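PDB 3NYI: fat acid-binding protein from Eubacterium ventriosum, which holds a molecule of stearic acid in the crystal and probably works as a fatty-acid-binding protein of the DegV family. Local coordinates for residues Ser9-Asp14 / Tyr40-Asp45; Asp75-Phe80 / Ile104-Leu109; Val88-Thr93 / Asp136-Met141. All coordinates share one frame; numbering follows the deposited sequence.

Contact 1 of 3, residues Ser9-Asp14 / Tyr40-Asp45; sequences SDSACD and YRDGVD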
loop_
_atom_site.group_PDB
_atom_site.type_symbol
_atom_site.label_atom_id
_atom_site.label_comp_id
_atom_site.label_asym_id
_atom_site.label_seq_id
_atom_site.Cartn_x
_atom_site.Cartn_y
_atom_site.Cartn_z
ATOM N N SER A 9 -10.851 -2.209 3.152
ATOM C CA SER A 9 -9.556 -2.509 2.530
ATOM C C SER A 9 -8.863 -3.579 3.343
ATOM O O SER A 9 -9.178 -3.750 4.526
ATOM C CB SER A 9 -8.675 -1.257 2.475
ATOM O OG SER A 9 -7.399 -1.542 1.893
ATOM N N ASP A 10 -7.942 -4.314 2.716
ATOM C CA ASP A 10 -7.066 -5.196 3.470
ATOM C C ASP A 10 -5.999 -4.332 4.121
ATOM O O ASP A 10 -5.825 -3.157 3.762
ATOM C CB ASP A 10 -6.489 -6.341 2.608
ATOM C CG ASP A 10 -5.556 -5.853 1.495
ATOM O OD1 ASP A 10 -4.973 -4.768 1.643
ATOM O OD2 ASP A 10 -5.393 -6.581 0.481
ATOM N N SER A 11 -5.294 -4.892 5.090
ATOM C CA SER A 11 -4.401 -4.078 5.916
ATOM C C SER A 11 -3.133 -3.607 5.206
ATOM O O SER A 11 -2.315 -2.908 5.803
ATOM C CB SER A 11 -4.037 -4.805 7.218
ATOM O OG SER A 11 -3.432 -6.052 6.932
ATOM N N ALA A 12 -2.968 -3.971 3.937
ATOM C CA ALA A 12 -1.774 -3.548 3.203
ATOM C C ALA A 12 -1.778 -2.049 2.922
ATOM O O ALA A 12 -0.734 -1.493 2.591
ATOM C CB ALA A 12 -1.616 -4.332 1.876
ATOM N N CYS A 13 -2.937 -1.400 3.052
ATOM C CA CYS A 13 -3.052 0.034 2.703
ATOM C C CYS A 13 -2.350 0.953 3.718
ATOM O O CYS A 13 -1.990 2.088 3.402
ATOM C CB CYS A 13 -4.528 0.435 2.559
ATOM S SG CYS A 13 -5.443 0.501 4.154
ATOM N N ASP A 14 -2.167 0.463 4.940
ATOM C CA ASP A 14 -1.403 1.202 5.961
ATOM C C ASP A 14 -2.011 2.566 6.362
ATOM O O ASP A 14 -1.309 3.436 6.878
ATOM C CB ASP A 14 0.052 1.407 5.503
ATOM C CG ASP A 14 0.812 0.104 5.361
ATOM O OD1 ASP A 14 0.433 -0.876 6.041
ATOM O OD2 ASP A 14 1.803 0.061 4.589
ATOM N N TYR A 40 -0.254 -14.112 13.368
ATOM C CA TYR A 40 -0.859 -12.996 14.088
ATOM C C TYR A 40 -1.449 -12.004 13.106
ATOM O O TYR A 40 -0.748 -11.546 12.207
ATOM C CB TYR A 40 0.210 -12.268 14.910
ATOM C CG TYR A 40 0.919 -13.183 15.864
ATOM C CD1 TYR A 40 0.275 -13.646 17.006
ATOM C CD2 TYR A 40 2.220 -13.609 15.619
ATOM C CE1 TYR A 40 0.901 -14.496 17.880
ATOM C CE2 TYR A 40 2.856 -14.466 16.493
ATOM C CZ TYR A 40 2.190 -14.902 17.624
ATOM O OH TYR A 40 2.798 -15.758 18.503
ATOM N N ARG A 41 -2.728 -11.666 13.288
ATOM C CA ARG A 41 -3.391 -10.689 12.443
ATOM C C ARG A 41 -2.807 -9.292 12.606
ATOM O O ARG A 41 -2.707 -8.759 13.715
ATOM C CB ARG A 41 -4.904 -10.700 12.668
ATOM C CG ARG A 41 -5.568 -11.976 12.172
ATOM C CD ARG A 41 -6.995 -12.079 12.673
ATOM N NE ARG A 41 -7.031 -11.885 14.115
ATOM C CZ ARG A 41 -8.138 -11.696 14.826
ATOM N NH1 ARG A 41 -9.324 -11.667 14.227
ATOM N NH2 ARG A 41 -8.051 -11.537 16.139
ATOM N N ASP A 42 -2.409 -8.734 11.466
ATOM C CA ASP A 42 -1.774 -7.424 11.349
ATOM C C ASP A 42 -2.541 -6.357 12.126
ATOM O O ASP A 42 -3.707 -6.095 11.859
ATOM C CB ASP A 42 -1.703 -7.085 9.840
ATOM C CG ASP A 42 -1.108 -5.714 9.539
ATOM O OD1 ASP A 42 -0.646 -5.017 10.474
ATOM O OD2 ASP A 42 -1.111 -5.345 8.326
ATOM N N GLY A 43 -1.885 -5.739 13.095
ATOM C CA GLY A 43 -2.507 -4.647 13.814
ATOM C C GLY A 43 -3.487 -5.087 14.893
ATOM O O GLY A 43 -3.789 -4.315 15.799
ATOM N N VAL A 44 -3.989 -6.317 14.795
ATOM C CA VAL A 44 -4.974 -6.816 15.755
ATOM C C VAL A 44 -4.314 -7.693 16.818
ATOM O O VAL A 44 -4.448 -7.422 18.014
ATOM C CB VAL A 44 -6.123 -7.602 15.070
ATOM C CG1 VAL A 44 -7.057 -8.217 16.115
ATOM C CG2 VAL A 44 -6.898 -6.706 14.105
ATOM N N ASP A 45 -3.600 -8.731 16.385
ATOM C CA ASP A 45 -2.923 -9.645 17.313
ATOM C C ASP A 45 -1.477 -9.225 17.579
ATOM O O ASP A 45 -0.793 -9.805 18.419
ATOM C CB ASP A 45 -2.953 -11.089 16.787
ATOM C CG ASP A 45 -4.363 -11.594 16.546
ATOM O OD1 ASP A 45 -5.260 -11.309 17.375
ATOM O OD2 ASP A 45 -4.577 -12.276 15.524
HETATM O O HOH W 1 0.397 -3.677 6.602
#

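Contact 2 of 3, residues Asp75-Phe80 / Ile104-Leu109; sequences DVFRSF and INAKSL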
loop_
_atom_site.group_PDB
_atom_site.type_symbol
_atom_site.label_atom_id
_atom_site.label_comp_id
_atom_site.label_asym_id
_atom_site.label_seq_id
_atom_site.Cartn_x
_atom_site.Cartn_y
_atom_site.Cartn_z
ATOM N N ASP A 75 -17.295 -12.343 6.765
ATOM C CA ASP A 75 -17.939 -11.833 7.976
ATOM C C ASP A 75 -18.105 -10.302 7.947
ATOM O O ASP A 75 -19.122 -9.767 8.392
ATOM C CB ASP A 75 -17.180 -12.282 9.227
ATOM C CG ASP A 75 -17.292 -13.795 9.484
ATOM O OD1 ASP A 75 -18.147 -14.479 8.874
ATOM O OD2 ASP A 75 -16.513 -14.305 10.312
ATOM N N VAL A 76 -17.117 -9.593 7.415
ATOM C CA VAL A 76 -17.248 -8.144 7.261
ATOM C C VAL A 76 -18.315 -7.803 6.218
ATOM O O VAL A 76 -19.222 -7.004 6.485
ATOM C CB VAL A 76 -15.894 -7.496 6.901
ATOM C CG1 VAL A 76 -16.063 -6.012 6.570
ATOM C CG2 VAL A 76 -14.911 -7.693 8.044
ATOM N N PHE A 77 -18.226 -8.416 5.037
ATOM C CA PHE A 77 -19.221 -8.152 3.998
ATOM C C PHE A 77 -20.632 -8.430 4.517
ATOM O O PHE A 77 -21.550 -7.636 4.311
ATOM C CB PHE A 77 -18.974 -8.996 2.741
ATOM C CG PHE A 77 -17.661 -8.712 2.043
ATOM C CD1 PHE A 77 -16.884 -7.615 2.384
ATOM C CD2 PHE A 77 -17.220 -9.548 1.026
ATOM C CE1 PHE A 77 -15.681 -7.368 1.735
ATOM C CE2 PHE A 77 -16.024 -9.317 0.373
ATOM C CZ PHE A 77 -15.250 -8.218 0.723
ATOM N N ARG A 78 -20.793 -9.565 5.187
ATOM C CA ARG A 78 -22.099 -9.997 5.671
ATOM C C ARG A 78 -22.720 -9.003 6.649
ATOM O O ARG A 78 -23.895 -8.653 6.530
ATOM C CB ARG A 78 -21.993 -11.379 6.324
ATOM C CG ARG A 78 -23.204 -12.261 6.092
ATOM C CD ARG A 78 -23.110 -13.561 6.876
ATOM N NE ARG A 78 -21.853 -14.265 6.633
ATOM C CZ ARG A 78 -21.682 -15.199 5.701
ATOM N NH1 ARG A 78 -22.690 -15.549 4.907
ATOM N NH2 ARG A 78 -20.498 -15.787 5.566
ATOM N N SER A 79 -21.934 -8.539 7.613
ATOM C CA SER A 79 -22.461 -7.641 8.635
ATOM C C SER A 79 -22.941 -6.312 8.047
ATOM O O SER A 79 -23.961 -5.772 8.478
ATOM C CB SER A 79 -21.428 -7.404 9.741
ATOM O OG SER A 79 -20.368 -6.578 9.290
ATOM N N PHE A 80 -22.216 -5.785 7.064
ATOM C CA PHE A 80 -22.651 -4.565 6.394
ATOM C C PHE A 80 -23.888 -4.816 5.529
ATOM O O PHE A 80 -24.851 -4.047 5.574
ATOM C CB PHE A 80 -21.520 -3.966 5.541
ATOM C CG PHE A 80 -20.399 -3.365 6.346
ATOM C CD1 PHE A 80 -20.665 -2.544 7.435
ATOM C CD2 PHE A 80 -19.073 -3.601 6.001
ATOM C CE1 PHE A 80 -19.632 -1.979 8.177
ATOM C CE2 PHE A 80 -18.034 -3.037 6.738
ATOM C CZ PHE A 80 -18.316 -2.227 7.826
ATOM N N ILE A 104 -12.991 -12.010 -3.500
ATOM C CA ILE A 104 -13.929 -12.427 -4.537
ATOM C C ILE A 104 -14.703 -13.660 -4.059
ATOM O O ILE A 104 -15.934 -13.731 -4.172
ATOM C CB ILE A 104 -13.211 -12.774 -5.858
ATOM C CG1 ILE A 104 -12.663 -11.504 -6.517
ATOM C CG2 ILE A 104 -14.190 -13.441 -6.817
ATOM C CD1 ILE A 104 -13.728 -10.492 -6.850
ATOM N N ASN A 105 -13.982 -14.639 -3.537
ATOM C CA ASN A 105 -14.659 -15.819 -2.986
ATOM C C ASN A 105 -15.603 -15.458 -1.843
ATOM O O ASN A 105 -16.667 -16.052 -1.701
ATOM C CB ASN A 105 -13.668 -16.903 -2.569
ATOM C CG ASN A 105 -13.207 -17.748 -3.751
ATOM O OD1 ASN A 105 -13.039 -17.240 -4.863
ATOM N ND2 ASN A 105 -13.017 -19.043 -3.520
ATOM N N ALA A 106 -15.227 -14.461 -1.048
ATOM C CA ALA A 106 -16.056 -14.059 0.089
ATOM C C ALA A 106 -17.332 -13.359 -0.373
ATOM O O ALA A 106 -18.411 -13.569 0.196
ATOM C CB ALA A 106 -15.268 -13.170 1.033
ATOM N N LYS A 107 -17.212 -12.514 -1.398
ATOM C CA LYS A 107 -18.393 -11.903 -2.001
ATOM C C LYS A 107 -19.387 -12.982 -2.451
ATOM O O LYS A 107 -20.595 -12.888 -2.189
ATOM C CB LYS A 107 -17.995 -10.999 -3.182
ATOM C CG LYS A 107 -19.161 -10.627 -4.075
ATOM C CD LYS A 107 -18.720 -9.693 -5.179
ATOM C CE LYS A 107 -19.850 -9.396 -6.145
ATOM N NZ LYS A 107 -19.442 -8.348 -7.129
ATOM N N SER A 108 -18.877 -14.015 -3.116
ATOM C CA SER A 108 -19.735 -15.103 -3.586
ATOM C C SER A 108 -20.417 -15.826 -2.429
ATOM O O SER A 108 -21.610 -16.109 -2.485
ATOM C CB SER A 108 -18.945 -16.098 -4.437
ATOM O OG SER A 108 -18.589 -15.512 -5.672
ATOM N N LEU A 109 -19.654 -16.121 -1.382
ATOM C CA LEU A 109 -20.206 -16.727 -0.172
ATOM C C LEU A 109 -21.398 -15.931 0.373
ATOM O O LEU A 109 -22.447 -16.497 0.693
ATOM C CB LEU A 109 -19.131 -16.802 0.909
ATOM C CG LEU A 109 -18.777 -18.149 1.518
ATOM C CD1 LEU A 109 -17.897 -18.928 0.561
ATOM C CD2 LEU A 109 -18.066 -17.931 2.842
#

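Contact 3 of 3, residues Val88-Thr93 / Asp136-Met141; sequences VCFTIT and DQFVRM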
loop_
_atom_site.group_PDB
_atom_site.type_symbol
_atom_site.label_atom_id
_atom_site.label_comp_id
_atom_site.label_asym_id
_atom_site.label_seq_id
_atom_site.Cartn_x
_atom_site.Cartn_y
_atom_site.Cartn_z
ATOM N N VAL A 88 -17.795 -1.447 -0.787
ATOM C CA VAL A 88 -16.698 -1.372 -1.737
ATOM C C VAL A 88 -15.402 -1.773 -1.061
ATOM O O VAL A 88 -15.009 -1.183 -0.063
ATOM C CB VAL A 88 -16.519 0.059 -2.306
ATOM C CG1 VAL A 88 -15.488 0.034 -3.402
ATOM C CG2 VAL A 88 -17.841 0.580 -2.837
ATOM N N CYS A 89 -14.725 -2.769 -1.623
ATOM C CA CYS A 89 -13.570 -3.363 -0.967
ATOM C C CYS A 89 -12.301 -3.297 -1.826
ATOM O O CYS A 89 -12.285 -3.826 -2.935
ATOM C CB CYS A 89 -13.897 -4.819 -0.615
ATOM S SG CYS A 89 -12.546 -5.709 0.166
ATOM N N PHE A 90 -11.247 -2.661 -1.304
ATOM C CA PHE A 90 -9.958 -2.556 -2.010
ATOM C C PHE A 90 -8.941 -3.553 -1.464
ATOM O O PHE A 90 -8.846 -3.763 -0.259
ATOM C CB PHE A 90 -9.360 -1.158 -1.841
ATOM C CG PHE A 90 -10.176 -0.073 -2.451
ATOM C CD1 PHE A 90 -9.863 0.416 -3.713
ATOM C CD2 PHE A 90 -11.251 0.477 -1.762
ATOM C CE1 PHE A 90 -10.613 1.429 -4.286
ATOM C CE2 PHE A 90 -12.005 1.493 -2.325
ATOM C CZ PHE A 90 -11.688 1.970 -3.591
ATOM N N THR A 91 -8.156 -4.150 -2.352
ATOM C CA THR A 91 -7.126 -5.075 -1.910
ATOM C C THR A 91 -5.802 -4.684 -2.516
ATOM O O THR A 91 -5.741 -3.927 -3.495
ATOM C CB THR A 91 -7.414 -6.534 -2.338
ATOM O OG1 THR A 91 -7.268 -6.654 -3.756
ATOM C CG2 THR A 91 -8.819 -6.938 -1.960
ATOM N N ILE A 92 -4.742 -5.217 -1.924
ATOM C CA ILE A 92 -3.404 -5.083 -2.480
ATOM C C ILE A 92 -3.403 -5.672 -3.903
ATOM O O ILE A 92 -4.235 -6.532 -4.227
ATOM C CB ILE A 92 -2.394 -5.825 -1.566
ATOM C CG1 ILE A 92 -0.941 -5.456 -1.910
ATOM C CG2 ILE A 92 -2.625 -7.360 -1.636
ATOM C CD1 ILE A 92 0.108 -6.064 -0.919
ATOM N N THR A 93 -2.481 -5.213 -4.750
ATOM C CA THR A 93 -2.345 -5.754 -6.109
ATOM C C THR A 93 -2.348 -7.284 -6.168
ATOM O O THR A 93 -1.692 -7.952 -5.371
ATOM C CB THR A 93 -1.068 -5.239 -6.818
ATOM O OG1 THR A 93 -0.917 -5.913 -8.074
ATOM C CG2 THR A 93 0.164 -5.486 -5.968
ATOM N N ASP A 136 -8.204 6.980 -0.645
ATOM C CA ASP A 136 -8.495 8.376 -0.335
ATOM C C ASP A 136 -9.120 9.143 -1.513
ATOM O O ASP A 136 -10.009 9.966 -1.313
ATOM C CB ASP A 136 -7.244 9.088 0.193
ATOM C CG ASP A 136 -7.537 10.510 0.644
ATOM O OD1 ASP A 136 -8.383 10.686 1.553
ATOM O OD2 ASP A 136 -6.944 11.439 0.058
ATOM N N GLN A 137 -8.685 8.871 -2.738
ATOM C CA GLN A 137 -9.353 9.495 -3.882
ATOM C C GLN A 137 -10.813 9.049 -3.919
ATOM O O GLN A 137 -11.702 9.847 -4.173
ATOM C CB GLN A 137 -8.653 9.169 -5.201
ATOM C CG GLN A 137 -7.341 9.924 -5.406
ATOM C CD GLN A 137 -7.554 11.434 -5.497
ATOM O OE1 GLN A 137 -8.388 11.897 -6.267
ATOM N NE2 GLN A 137 -6.810 12.198 -4.695
ATOM N N PHE A 138 -11.063 7.770 -3.636
ATOM C CA PHE A 138 -12.425 7.252 -3.627
ATOM C C PHE A 138 -13.246 7.897 -2.513
ATOM O O PHE A 138 -14.383 8.302 -2.730
ATOM C CB PHE A 138 -12.425 5.718 -3.457
ATOM C CG PHE A 138 -13.642 5.065 -4.031
ATOM C CD1 PHE A 138 -13.715 4.800 -5.391
ATOM C CD2 PHE A 138 -14.724 4.745 -3.222
ATOM C CE1 PHE A 138 -14.840 4.224 -5.939
ATOM C CE2 PHE A 138 -15.857 4.161 -3.761
ATOM C CZ PHE A 138 -15.915 3.898 -5.122
ATOM N N VAL A 139 -12.664 7.982 -1.318
ATOM C CA VAL A 139 -13.313 8.657 -0.194
ATOM C C VAL A 139 -13.653 10.105 -0.557
ATOM O O VAL A 139 -14.755 10.586 -0.272
ATOM C CB VAL A 139 -12.435 8.629 1.076
ATOM C CG1 VAL A 139 -12.979 9.606 2.130
ATOM C CG2 VAL A 139 -12.340 7.203 1.633
ATOM N N ARG A 140 -12.712 10.786 -1.198
ATOM C CA ARG A 140 -12.939 12.164 -1.657
ATOM C C ARG A 140 -14.117 12.269 -2.623
ATOM O O ARG A 140 -14.997 13.120 -2.455
ATOM C CB ARG A 140 -11.690 12.729 -2.321
ATOM C CG ARG A 140 -10.528 12.980 -1.384
ATOM C CD ARG A 140 -9.293 13.388 -2.175
ATOM N NE ARG A 140 -8.127 13.549 -1.311
ATOM C CZ ARG A 140 -7.351 14.627 -1.312
ATOM N NH1 ARG A 140 -7.612 15.638 -2.140
ATOM N NH2 ARG A 140 -6.314 14.694 -0.489
HETATM N N MSE A 141 -14.135 11.405 -3.636
HETATM C CA MSE A 141 -15.191 11.456 -4.650
HETATM C C MSE A 141 -16.579 11.303 -4.058
HETATM O O MSE A 141 -17.493 12.073 -4.388
HETATM C CB MSE A 141 -14.937 10.438 -5.778
HETATM C CG MSE A 141 -13.714 10.800 -6.639
HETATM SE SE MSE A 141 -13.474 9.637 -8.200
HETATM C CE MSE A 141 -12.616 8.127 -7.298
#

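Contact 1 of 3, residues Ser9-Asp14 / Tyr40-Asp45
Ser11 and Asp42 reach for each other beyond the C-terminal end of strand 6-10, in the N-terminal alpha/beta part of this DegV-family fold, each on a loop that follows a strand of the same sheet. Ser11 sits in the 3-10 turn after strand 6-10. This turn opens with an Asx turn, in which Asp10 OD1 accepts Ala12 N at 3.1 Å. Asp42 lies just beyond strand 39-41 and extends its carboxylate across the gap, CG anti to its backbone N (chi1 178°). Only OD2 of that carboxylate meets the serine. Ser11 OG donates to Asp42 OD2 at 2.8 Å, and it arrives from above the carboxylate plane, 35° out of it. The serine CB follows close behind, 3.2 Å from the same Asp42 OD2. Ser11 OG is also hydrogen-bonded to Leu30 N of strand 25-33, so a small hydroxyl suits this buried place by serving two partners at once.

Asp42 OD2 has a second neighbour in water 1, which lies 2.8 Å from it. The same water is 2.9 Å from Asp14 OD1, and probably eases the proximity of two like charges whose nearest oxygens are 5.3 Å apart. Thr128 and Gly273 bind the other oxygen of Asp14. The stearic acid lies about 9 Å from the Ser11 side chain. The loop that carries Asp42 is closed by its flanking residues: Arg41 grips Asp45 side-on, with Arg41 NE on Asp45 OD2 at 2.9 Å and NH2 on OD1.

Contact 2 of 3, residues Asp75-Phe80 / Ile104-Leu109
In the helical turn that carries Phe77 toward Ala106 and Lys107, the carbonyl oxygen of Val76 is gripped twice. Phe80 N supplies the regular helical bond, and Ser79 OG adds a second, reaching Val76 O at 3.1 Å. A serine fits here because its short hydroxyl can fold back onto its own helix. The contact itself is apolar. Helices 75-80 and 104-109 pass with their axes 9.2 Å apart at closest and cross at -41°, and Phe77 reaches across between them.

The Phe77 ring points at the other helix with one edge. Chi1 of -63° (CG anti to the carbonyl carbon) sends the ring toward helix 104-109, and chi2 of -11° turns it so that CD2 and CE2 lead. Phe77 CD2 comes within 3.8 Å of Lys107 N, which lies in the plane of the ring, while CE2 stands 4.0 Å from Ala106 CB. The methyl of an alanine suits this spot, since it lets a flat ring come edge-on close to the helix backbone. Lys107 touches the ring only near its root, with CB 4.4 Å from Phe77 CE2; its extended chain then leads away, and NZ bonds to Ile119 O. Arg78 also approaches Leu109, but this is doubtful because the arginine occupies two positions; Asp113 is its salt-bridge partner.

Ala106 also packs on Val70, Tyr73 and Ala74 of helix 70-81. Helix 99-113 forms the beta-alpha-beta crossover from strand 87-91 to the parallel strand 119-123, and beneath the pair Phe77 rests on Val87 and Cys89, while Val76 covers Val8, Thr26 and Val28 of the neighbouring strands.

Contact 3 of 3, residues Val88-Thr93 / Asp136-Met141
Phe138 leaves helix 128-143 toward Phe90 and Val88 on strand 87-91, and much of its side chain meets them. CB is 3.8 Å from Phe90 CZ. CG, set anti to the backbone N (chi1 -154°), comes nearer still, 3.7 Å from the same Phe90 CZ. CD1 follows at 3.9 Å from Phe90 CZ, which thus stands over one face of the Phe138 ring near its root. The planes meet at 72° with centroids 5.5 Å apart: a T-shaped stack, Phe90 giving its edge. Helix and strand here are two layers of an alpha/beta sandwich, the helix covering one face of the sheet, and a phenylalanine suits each side because one ring can offer its edge to the face of the other in a buried, apolar place. Farther out, Phe138 CE2 lies 4.2 Å from Val88 CG1, and equally far from CG2, so the branched valine straddles the ring's outer corner. Were the ring at Phe138 cut back to an alanine, the Phe90 edge would probably lose the face it rests on, with a gap opening beside Val88. Phe148 and Ala151 of helix 148-161 also touch Phe138.

In the fold
Contacts 2 and 3 serve the same strand, 87-91, from its two faces: its Cys89 meets Phe77 of contact 2, with Phe77 CZ 3.7 Å from Cys89 SG, while Val88 and Phe90 turn to the helix of contact 3. Both rely on aromatic packing, but contact 3 is wholly buried, whereas contact 2 runs out to the surface through longer, charged side chains. Contact 1 is polar, joining loops at strand ends rather than helices, and is only partly buried. It is nevertheless tied to contact 3, because strands 6-10 and 87-91 are neighbours: Asp10 OD2 probably accepts a hydrogen bond from Ile92 N at 2.8 Å.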